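Local coordinates for protein myroilysin (Myroides profundi, PDB 5CZW) that is probably a zinc-dependent endopeptidase of the astacin (M12A) family, held latent by a cysteine switch in its propeptide, at residues 149-153 and 154-158. The protein carries 1 engineered substitution. Residues are numbered along the deposited sequence; the frame is centred on the assembly and turned at random.
Sequences HQHPL and TNIPW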
# COMPACT_ATOMS: atom_id res chain seq x y z
N HIS A 149 12.29 3.99 -4.77
CA HIS A 149 12.02 5.05 -5.75
C HIS A 149 13.37 5.49 -6.30
O HIS A 149 14.20 5.94 -5.57
CB HIS A 149 11.35 6.20 -5.08
CG HIS A 149 11.27 7.40 -5.94
ND1 HIS A 149 10.48 7.45 -7.06
CD2 HIS A 149 11.86 8.60 -5.82
CE1 HIS A 149 10.62 8.64 -7.63
NE2 HIS A 149 11.44 9.36 -6.88
N GLN A 150 13.57 5.26 -7.58
CA GLN A 150 14.76 5.66 -8.29
C GLN A 150 14.35 6.96 -8.90
O GLN A 150 13.49 6.98 -9.77
CB GLN A 150 15.04 4.62 -9.41
CG GLN A 150 16.41 4.70 -10.07
CD GLN A 150 17.48 4.29 -9.08
OE1 GLN A 150 18.55 4.87 -9.05
NE2 GLN A 150 17.14 3.32 -8.21
N HIS A 151 14.90 8.06 -8.39
CA HIS A 151 14.56 9.37 -8.85
C HIS A 151 15.07 9.64 -10.29
O HIS A 151 16.24 9.44 -10.56
CB HIS A 151 15.08 10.45 -7.89
CG HIS A 151 14.47 11.76 -8.19
ND1 HIS A 151 13.13 12.00 -7.97
CD2 HIS A 151 14.96 12.86 -8.82
CE1 HIS A 151 12.82 13.20 -8.44
NE2 HIS A 151 13.92 13.75 -8.92
N PRO A 152 14.17 10.05 -11.21
CA PRO A 152 14.73 10.20 -12.55
C PRO A 152 15.57 11.47 -12.68
O PRO A 152 15.29 12.47 -12.01
CB PRO A 152 13.51 10.41 -13.38
CG PRO A 152 12.52 11.05 -12.50
CD PRO A 152 12.71 10.24 -11.25
N LEU A 153 16.51 11.44 -13.63
CA LEU A 153 17.41 12.55 -13.91
C LEU A 153 16.64 13.85 -14.31
O LEU A 153 17.13 14.96 -14.10
CB LEU A 153 18.38 12.09 -15.00
CG LEU A 153 19.75 12.67 -15.04
CD1 LEU A 153 20.64 12.25 -13.87
CD2 LEU A 153 20.33 12.25 -16.39
N THR A 154 15.47 13.69 -14.91
CA THR A 154 14.67 14.79 -15.37
C THR A 154 13.92 15.48 -14.24
O THR A 154 13.41 16.59 -14.43
CB THR A 154 13.62 14.32 -16.38
OG1 THR A 154 12.77 13.29 -15.79
CG2 THR A 154 14.26 13.87 -17.69
N ASN A 155 13.81 14.82 -13.11
CA ASN A 155 12.76 15.18 -12.16
C ASN A 155 11.40 14.77 -12.63
O ASN A 155 11.17 14.52 -13.81
CB ASN A 155 12.67 16.69 -11.89
CG ASN A 155 13.85 17.20 -11.07
OD1 ASN A 155 14.19 18.38 -11.14
ND2 ASN A 155 14.45 16.36 -10.29
N ILE A 156 10.48 14.73 -11.68
CA ILE A 156 9.16 14.24 -11.98
C ILE A 156 8.24 15.36 -12.42
O ILE A 156 8.06 16.33 -11.70
CB ILE A 156 8.55 13.52 -10.76
CG1 ILE A 156 9.48 12.37 -10.30
CG2 ILE A 156 7.14 13.03 -11.10
CD1 ILE A 156 9.28 11.88 -8.88
N PRO A 157 7.62 15.14 -13.61
CA PRO A 157 6.73 16.20 -14.05
C PRO A 157 5.32 16.20 -13.43
O PRO A 157 4.39 15.98 -14.10
CB PRO A 157 6.67 16.00 -15.56
CG PRO A 157 6.65 14.58 -15.70
CD PRO A 157 7.68 14.09 -14.73
N TRP A 158 5.23 16.49 -12.17
CA TRP A 158 3.96 16.56 -11.49
C TRP A 158 3.06 17.63 -12.03
O TRP A 158 3.49 18.80 -12.32
CB TRP A 158 4.14 16.86 -10.00
CG TRP A 158 4.97 15.92 -9.19
CD1 TRP A 158 6.21 16.15 -8.75
CD2 TRP A 158 4.63 14.59 -8.74
NE1 TRP A 158 6.66 15.08 -8.03
CE2 TRP A 158 5.72 14.10 -8.02
CE3 TRP A 158 3.49 13.79 -8.84
CZ2 TRP A 158 5.72 12.85 -7.40
CZ3 TRP A 158 3.49 12.53 -8.22
CH2 TRP A 158 4.61 12.09 -7.52
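H151, just before a type I beta turn from P152 to N155, meets the turn's last residue in the loop between helices 128-143 and 160-167 of the astacin-like domain. The turn closes through N155 N to P152 O, 3.0 Å. A side-chain bond lies beside it. N155 ND2 donates a hydrogen bond to H151 NE2 at 3.0 Å, and the bond is bent, at 142°. The donor sits in the plane of the imidazole, at its edge, while the amide is turned 52° from the ring. H151 ND1 meets H149 NE2 at 3.3 Å, a weak bond also at the ring edge. H151 CG is anti to the backbone N (chi1 -167°), which places the ring between H149 and N155. With an alanine here, the N155 amide would probably lose this acceptor and be free to turn, and I156 would lose one of its packing partners. I156 CD1 approaches both imidazoles obliquely, 3.7 Å from H149 CE1 and 3.8 Å from H151 CE1. Its CG1 lies against P152 CG. H149 is buried and packs edge-to-face with Y187, and its side chain lies about 5 Å from that of the zinc ligand H147. At the turn T154 OG1, between its backbone N and carbonyl carbon, donates to N155 O at 2.8 Å.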